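Local coordinates for protein putative NADPH-dependent oxidoreductase (Desulfitobacterium hafniense DCB-2, PDB 3DB2) that probably catalyses an NADPH-dependent oxidation or reduction, as a two-domain dehydrogenase of the GFO/IDH/MocA type with a Rossmann fold, on a substrate not yet known, at residues C[187-191]-C[329-334]; C[142-148]-C[245-250]; C[58-64]-C[85-91]. The contacts are given in a common frame with arbitrary orientation. Where two conformers were deposited one is given. Residue numbers count along the deposited sequence, not the author numbering.

Contact 1: C[187-191]-C[329-334]; sequences IDNLQ and RNLAVV
Ile-187 lies over Val-333 and Val-334, with its CD1 3.6 Å from Val-333 CG1 and 3.5 Å from Val-334 CG2. Helix 183-194 crosses helix 324-343 here, deep in the molecule, against strand 216-223 of the mixed sheet of this GFO/IDH/MocA-type protein. Both segments are helical throughout. Their axes approach to 9.8 Å, at 118° between N-to-C directions. The closest CA atoms are those of Asp-188 and Asn-330, 6.0 Å apart. Ile-187 is m,t, and both valines have chi1 t. A polar row borders this apolar patch. Asn-330, chi1 m, donates a hydrogen bond from ND2 to Asp-188 OD1, 2.8 Å. Asp-188, chi1 t, also forms a salt bridge with Arg-127. Gln-191 reaches across with chi1 m and chi2 t, and its OE1 takes the Val-197 amide. Arg-329 binds Val-197 O and forms a salt bridge with Glu-224. Two weak bonds join these side chains: Arg-329 NH1 to Gln-191 OE1, 2.8 Å, and Gln-191 NE2 to Asn-330 OD1, 2.8 Å.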
# COMPACT_ATOMS: atom_id res chain seq x y z
N ILE C 187 -9.55 -9.07 -2.80
CA ILE C 187 -9.78 -9.92 -1.65
C ILE C 187 -9.69 -11.40 -1.98
O ILE C 187 -9.08 -12.22 -1.26
CB ILE C 187 -11.15 -9.59 -1.00
CG1 ILE C 187 -11.09 -8.14 -0.48
CG2 ILE C 187 -11.53 -10.60 0.06
CD1 ILE C 187 -12.44 -7.65 -0.01
N ASP C 188 -10.27 -11.81 -3.10
CA ASP C 188 -10.14 -13.19 -3.55
C ASP C 188 -8.68 -13.48 -3.91
O ASP C 188 -8.19 -14.54 -3.48
CB ASP C 188 -11.06 -13.51 -4.72
CG ASP C 188 -10.99 -15.01 -5.00
OD1 ASP C 188 -11.51 -15.79 -4.17
OD2 ASP C 188 -10.39 -15.34 -6.03
N ASN C 189 -8.02 -12.58 -4.64
CA ASN C 189 -6.61 -12.82 -4.93
C ASN C 189 -5.81 -13.01 -3.66
O ASN C 189 -4.93 -13.88 -3.60
CB ASN C 189 -6.00 -11.70 -5.78
CG ASN C 189 -6.54 -11.75 -7.20
OD1 ASN C 189 -7.02 -12.79 -7.65
ND2 ASN C 189 -6.43 -10.61 -7.87
N LEU C 190 -6.07 -12.21 -2.64
CA LEU C 190 -5.30 -12.25 -1.39
C LEU C 190 -5.47 -13.55 -0.63
O LEU C 190 -4.53 -14.12 -0.08
CB LEU C 190 -5.71 -11.07 -0.50
CG LEU C 190 -5.17 -9.71 -0.97
CD1 LEU C 190 -5.87 -8.55 -0.27
CD2 LEU C 190 -3.67 -9.65 -0.73
N GLN C 191 -6.70 -14.06 -0.56
CA GLN C 191 -6.91 -15.33 0.16
C GLN C 191 -6.53 -16.51 -0.71
O GLN C 191 -6.16 -17.56 -0.19
CB GLN C 191 -8.35 -15.35 0.66
CG GLN C 191 -8.60 -14.27 1.72
CD GLN C 191 -9.96 -14.36 2.40
OE1 GLN C 191 -10.10 -14.60 3.59
NE2 GLN C 191 -11.04 -14.13 1.65
N ARG C 329 -16.49 -16.01 2.37
CA ARG C 329 -15.37 -15.45 3.11
C ARG C 329 -14.90 -14.15 2.46
O ARG C 329 -14.47 -13.24 3.16
CB ARG C 329 -14.19 -16.40 3.19
CG ARG C 329 -14.08 -17.22 4.46
CD ARG C 329 -12.65 -17.67 4.70
NE ARG C 329 -12.22 -17.56 6.09
CZ ARG C 329 -11.63 -16.52 6.67
NH1 ARG C 329 -11.38 -15.41 6.00
NH2 ARG C 329 -11.31 -16.62 7.95
N ASN C 330 -15.00 -14.08 1.14
CA ASN C 330 -14.62 -12.83 0.45
C ASN C 330 -15.57 -11.71 0.80
O ASN C 330 -15.20 -10.55 1.08
CB ASN C 330 -14.56 -13.06 -1.07
CG ASN C 330 -13.44 -13.97 -1.52
OD1 ASN C 330 -12.48 -14.13 -0.75
ND2 ASN C 330 -13.57 -14.50 -2.72
N LEU C 331 -16.88 -11.98 0.80
CA LEU C 331 -17.85 -10.97 1.18
C LEU C 331 -17.67 -10.49 2.63
O LEU C 331 -17.83 -9.33 2.95
CB LEU C 331 -19.27 -11.52 1.10
CG LEU C 331 -20.43 -10.63 1.60
CD1 LEU C 331 -20.43 -9.33 0.79
CD2 LEU C 331 -21.74 -11.41 1.53
N ALA C 332 -17.35 -11.45 3.50
CA ALA C 332 -17.13 -11.19 4.92
C ALA C 332 -16.01 -10.19 5.14
O ALA C 332 -16.06 -9.37 6.05
CB ALA C 332 -16.82 -12.50 5.62
N VAL C 333 -14.97 -10.22 4.31
CA VAL C 333 -13.93 -9.19 4.39
C VAL C 333 -14.53 -7.80 4.14
O VAL C 333 -14.25 -6.83 4.85
CB VAL C 333 -12.78 -9.50 3.44
CG1 VAL C 333 -11.68 -8.46 3.38
CG2 VAL C 333 -12.13 -10.83 3.86
N VAL C 334 -15.37 -7.70 3.10
CA VAL C 334 -16.00 -6.43 2.77
C VAL C 334 -16.89 -6.01 3.93
O VAL C 334 -16.85 -4.83 4.31
CB VAL C 334 -16.78 -6.51 1.44
CG1 VAL C 334 -17.52 -5.19 1.18
CG2 VAL C 334 -15.87 -6.80 0.25

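Contact 2: C[142-148]-C[245-250]; sequences KEIGEVS and VYGTKA
Ser-148 N donates to Tyr-246 O at 3.0 Å, an almost straight bond. Lys-249 N donates to Ile-144 O at 3.0 Å, and Ala-250 N adds a weak bond to Ile-144 O at 3.1 Å. Between them, Glu-146 N binds the hydroxyl of Thr-248 (chi1 p), with N to OG1 3.0 Å. Thr-248 N returns a weak bond to Glu-146 O at 2.9 Å. Gly-247 CA makes CA-H...O contacts with Ile-144 O at 3.4 Å and Glu-146 O at 3.3 Å. The two segments run antiparallel, with CA atoms 4.3 Å apart at Val-147 and Gly-247. Lys-142, with positive phi, closes helix 130-140 in a Schellman motif. A type I turn from Lys-142 to Gly-145 then leads to strand 147-155. Gly-145 has phi 82°, and a CB there would clash with Thr-248 OG1. Strand 147-155 lies beside strand 240-247 in the large mixed sheet of the GFO/IDH/MocA C-terminal domain. The chain turns around Thr-248 and Lys-249 into strand 250-256. Ile-144 (p,t) packs its CD1 3.8 Å from Val-245 CG1, and its CB 3.9 Å from Ala-250 CB. Val-147 CG2 is also 3.8 Å from Val-245 CG1. Met-135 and Ile-139 of helix 130-140 cover this apolar face. Elsewhere the second subunit packs against the contact, where its Tyr-208 OH bonds to Val-147 O and its Asn-234 to Ser-148 OG.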
# COMPACT_ATOMS: atom_id res chain seq x y z
N LYS C 142 8.25 -21.36 -2.47
CA LYS C 142 9.22 -20.59 -1.69
C LYS C 142 10.35 -20.03 -2.54
O LYS C 142 11.46 -19.71 -2.07
CB LYS C 142 9.80 -21.41 -0.52
CG LYS C 142 8.75 -22.03 0.40
CD LYS C 142 7.97 -20.98 1.16
CE LYS C 142 6.69 -21.46 1.81
NZ LYS C 142 5.50 -20.98 1.02
N GLU C 143 10.09 -19.86 -3.83
CA GLU C 143 11.06 -19.31 -4.78
C GLU C 143 11.45 -17.92 -4.28
O GLU C 143 12.62 -17.50 -4.29
CB GLU C 143 10.56 -19.29 -6.22
CG GLU C 143 11.61 -18.86 -7.23
CD GLU C 143 11.14 -18.59 -8.64
OE1 GLU C 143 10.17 -19.19 -9.16
OE2 GLU C 143 11.76 -17.74 -9.33
N ILE C 144 10.47 -17.16 -3.79
CA ILE C 144 10.75 -15.82 -3.31
C ILE C 144 11.03 -15.77 -1.81
O ILE C 144 11.10 -14.71 -1.20
CB ILE C 144 9.53 -14.93 -3.63
CG1 ILE C 144 8.24 -15.29 -2.90
CG2 ILE C 144 9.36 -14.94 -5.15
CD1 ILE C 144 7.22 -14.13 -2.97
N GLY C 145 11.18 -16.93 -1.21
CA GLY C 145 11.38 -17.11 0.21
C GLY C 145 10.00 -17.04 0.85
O GLY C 145 9.05 -17.42 0.13
N GLU C 146 9.94 -16.57 2.09
CA GLU C 146 8.69 -16.46 2.83
C GLU C 146 8.07 -15.06 2.68
O GLU C 146 8.74 -14.06 2.78
CB GLU C 146 8.84 -16.69 4.31
CG GLU C 146 9.29 -18.12 4.65
CD GLU C 146 8.17 -19.14 4.50
OE1 GLU C 146 6.98 -18.74 4.56
OE2 GLU C 146 8.45 -20.34 4.33
N VAL C 147 6.76 -15.05 2.48
CA VAL C 147 6.03 -13.80 2.37
C VAL C 147 5.73 -13.18 3.72
O VAL C 147 5.27 -13.83 4.66
CB VAL C 147 4.66 -13.97 1.70
CG1 VAL C 147 3.93 -12.60 1.75
CG2 VAL C 147 4.82 -14.50 0.29
N SER C 148 5.96 -11.88 3.83
CA SER C 148 5.67 -11.09 5.02
C SER C 148 4.34 -10.34 4.82
O SER C 148 3.41 -10.48 5.59
CB SER C 148 6.74 -10.06 5.37
OG SER C 148 7.32 -9.42 4.24
N VAL C 245 4.13 -8.22 -3.65
CA VAL C 245 4.40 -9.28 -2.70
C VAL C 245 5.86 -9.15 -2.22
O VAL C 245 6.75 -9.11 -3.07
CB VAL C 245 4.21 -10.65 -3.34
CG1 VAL C 245 4.37 -11.76 -2.33
CG2 VAL C 245 2.84 -10.73 -4.02
N TYR C 246 6.03 -9.10 -0.92
CA TYR C 246 7.33 -8.94 -0.30
C TYR C 246 7.73 -10.29 0.32
O TYR C 246 6.99 -10.77 1.19
CB TYR C 246 7.25 -7.86 0.78
CG TYR C 246 6.85 -6.53 0.13
CD1 TYR C 246 7.80 -5.78 -0.56
CD2 TYR C 246 5.55 -6.04 0.18
CE1 TYR C 246 7.45 -4.58 -1.15
CE2 TYR C 246 5.24 -4.83 -0.42
CZ TYR C 246 6.17 -4.09 -1.09
OH TYR C 246 5.87 -2.87 -1.72
N GLY C 247 8.85 -10.81 -0.14
CA GLY C 247 9.38 -12.11 0.25
C GLY C 247 10.77 -11.96 0.83
O GLY C 247 11.38 -10.90 0.62
N THR C 248 11.21 -12.99 1.59
CA THR C 248 12.51 -12.82 2.27
C THR C 248 13.67 -12.95 1.30
O THR C 248 14.77 -12.46 1.61
CB THR C 248 12.67 -13.83 3.44
OG1 THR C 248 12.40 -15.13 2.88
CG2 THR C 248 11.66 -13.61 4.56
N LYS C 249 13.47 -13.58 0.15
CA LYS C 249 14.45 -13.71 -0.90
C LYS C 249 14.19 -12.80 -2.10
O LYS C 249 15.08 -12.49 -2.87
CB LYS C 249 14.50 -15.12 -1.48
CG LYS C 249 14.78 -16.29 -0.57
CD LYS C 249 15.14 -17.53 -1.38
CE LYS C 249 14.06 -18.57 -1.46
NZ LYS C 249 13.90 -19.44 -0.26
N ALA C 250 12.91 -12.40 -2.28
CA ALA C 250 12.57 -11.66 -3.50
C ALA C 250 11.21 -10.96 -3.36
O ALA C 250 10.37 -11.51 -2.65
CB ALA C 250 12.54 -12.63 -4.68

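Contact 3: C[58-64]-C[85-91]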
# COMPACT_ATOMS: atom_id res chain seq x y z
N MSE C 58 -38.99 -18.13 -16.26
CA MSE C 58 -37.89 -18.93 -15.68
C MSE C 58 -38.28 -20.40 -15.71
O MSE C 58 -37.43 -21.27 -15.88
CB MSE C 58 -37.68 -18.47 -14.23
CG MSE C 58 -36.68 -17.32 -14.11
SE MSE C 58 -34.92 -17.79 -14.83
CE MSE C 58 -34.34 -18.83 -13.29
N GLU C 59 -39.57 -20.66 -15.51
CA GLU C 59 -40.08 -22.04 -15.46
C GLU C 59 -39.80 -22.73 -16.78
O GLU C 59 -39.45 -23.90 -16.93
CB GLU C 59 -41.56 -21.95 -15.10
CG GLU C 59 -41.88 -21.47 -13.71
CD GLU C 59 -41.65 -20.00 -13.42
OE1 GLU C 59 -41.86 -19.12 -14.28
OE2 GLU C 59 -41.24 -19.70 -12.27
N ALA C 60 -39.92 -21.98 -17.85
CA ALA C 60 -39.82 -22.48 -19.22
C ALA C 60 -38.37 -22.86 -19.47
O ALA C 60 -38.02 -23.85 -20.10
CB ALA C 60 -40.32 -21.42 -20.19
N LEU C 61 -37.49 -22.01 -18.92
CA LEU C 61 -36.04 -22.28 -19.04
C LEU C 61 -35.71 -23.53 -18.25
O LEU C 61 -35.03 -24.46 -18.70
CB LEU C 61 -35.27 -21.06 -18.57
CG LEU C 61 -33.74 -21.01 -18.68
CD1 LEU C 61 -33.33 -19.56 -18.89
CD2 LEU C 61 -33.15 -21.62 -17.42
N LEU C 62 -36.20 -23.60 -17.01
CA LEU C 62 -35.79 -24.70 -16.14
C LEU C 62 -36.36 -26.03 -16.60
O LEU C 62 -35.80 -27.09 -16.26
CB LEU C 62 -36.18 -24.32 -14.72
CG LEU C 62 -35.39 -23.14 -14.13
CD1 LEU C 62 -35.99 -22.66 -12.82
CD2 LEU C 62 -33.93 -23.54 -13.92
N ALA C 63 -37.42 -25.98 -17.38
CA ALA C 63 -38.05 -27.19 -17.92
C ALA C 63 -37.21 -27.84 -19.02
O ALA C 63 -37.42 -29.00 -19.36
CB ALA C 63 -39.44 -26.91 -18.46
N ARG C 64 -36.24 -27.14 -19.58
CA ARG C 64 -35.35 -27.76 -20.54
C ARG C 64 -34.33 -28.71 -19.93
O ARG C 64 -33.54 -28.34 -19.07
CB ARG C 64 -34.59 -26.65 -21.27
CG ARG C 64 -35.47 -25.52 -21.78
CD ARG C 64 -34.62 -24.65 -22.69
NE ARG C 64 -35.41 -23.76 -23.52
CZ ARG C 64 -35.69 -23.82 -24.81
NH1 ARG C 64 -35.24 -24.80 -25.58
NH2 ARG C 64 -36.45 -22.86 -25.32
N GLN C 85 -34.00 -20.79 -7.02
CA GLN C 85 -34.91 -21.35 -8.01
C GLN C 85 -34.20 -22.29 -8.96
O GLN C 85 -34.69 -23.39 -9.28
CB GLN C 85 -35.61 -20.23 -8.78
CG GLN C 85 -36.84 -20.74 -9.53
CD GLN C 85 -37.52 -19.76 -10.44
OE1 GLN C 85 -37.14 -18.60 -10.58
NE2 GLN C 85 -38.58 -20.21 -11.10
N CYS C 86 -33.00 -21.95 -9.42
CA CYS C 86 -32.32 -22.85 -10.37
C CYS C 86 -31.81 -24.11 -9.70
O CYS C 86 -31.97 -25.22 -10.19
CB CYS C 86 -31.16 -22.13 -11.06
SG CYS C 86 -31.68 -20.71 -12.02
N ALA C 87 -31.18 -23.98 -8.52
CA ALA C 87 -30.66 -25.15 -7.84
C ALA C 87 -31.78 -26.11 -7.45
O ALA C 87 -31.61 -27.34 -7.49
CB ALA C 87 -29.85 -24.71 -6.62
N ARG C 88 -32.95 -25.58 -7.06
CA ARG C 88 -34.03 -26.50 -6.69
C ARG C 88 -34.60 -27.22 -7.90
O ARG C 88 -35.29 -28.24 -7.69
CB ARG C 88 -35.12 -25.75 -5.92
CG ARG C 88 -34.60 -24.98 -4.73
CD ARG C 88 -35.69 -24.18 -4.05
NE ARG C 88 -35.27 -23.95 -2.65
CZ ARG C 88 -35.56 -22.92 -1.88
NH1 ARG C 88 -36.32 -21.93 -2.33
NH2 ARG C 88 -35.07 -22.90 -0.64
N SER C 89 -34.35 -26.74 -9.11
CA SER C 89 -34.69 -27.49 -10.31
C SER C 89 -33.54 -28.35 -10.80
O SER C 89 -33.56 -28.90 -11.92
CB SER C 89 -35.12 -26.59 -11.48
OG SER C 89 -36.48 -26.22 -11.31
N GLY C 90 -32.50 -28.50 -10.00
CA GLY C 90 -31.42 -29.42 -10.31
C GLY C 90 -30.36 -28.83 -11.21
O GLY C 90 -29.47 -29.55 -11.67
N LYS C 91 -30.40 -27.53 -11.49
CA LYS C 91 -29.35 -26.96 -12.34
C LYS C 91 -28.10 -26.60 -11.54
O LYS C 91 -28.21 -26.02 -10.48
CB LYS C 91 -29.86 -25.73 -13.08
CG LYS C 91 -31.22 -25.88 -13.76
CD LYS C 91 -31.32 -27.14 -14.62
CE LYS C 91 -32.55 -27.04 -15.53
NZ LYS C 91 -32.61 -28.25 -16.40
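Two neighbouring helices of the Rossmann-fold domain, which probably binds the nucleotide, meet here, 58-62 and the C-terminal end of 79-88. Leu-62 fills the gap between them. Its CD1 is 3.9 Å from Gln-85 CG, and its CD2 is 3.6 Å from Lys-91 CG and 4.1 Å from Cys-86 SG. Selenomethionine Met-58 puts its CE 3.5 Å from Cys-86 SG. Met-58 and Cys-86 both also touch Ile-11 of strand 6-11. The two helices thus pack side by side on the parallel sheet of the Rossmann fold, where strand 69-72 links them. A Schellman motif ends helix 79-88: Lys-91 N bonds to Cys-86 O at 3.1 Å and Gly-90 N to Ala-87 O at 2.9 Å. Gly-90 has the positive phi, and the chain then enters strand 92-96. Lys-91 turns back to the other segment, with NZ 2.8 Å from Arg-64 O in a hydrogen bond. The same NZ binds Val-67 O. At the outer edge, Gln-85 NE2 makes a weak hydrogen bond to Glu-59 OE2 at 3.0 Å.

Overall arrangement
Contact 3 comes first along the chain and closes before the other two open. It belongs to the Rossmann domain, which probably holds the cofactor. Contacts 1 and 2 alternate in sequence: 142-148, 187-191, 245-250, then 329-334. Contact 1 packs helices 183-194 and 324-343 against strand 216-223 of the mixed sheet, and contact 2 lies in that same sheet, at the subunit interface. The centres of contacts 1 and 2 are 22 Å apart, those of 1 and 3 are 30 Å, and those of 2 and 3 are 48 Å, on opposite sides of the chain's centre. Contact 1 is the most central. No other chain of the assembly touches contacts 1 and 3.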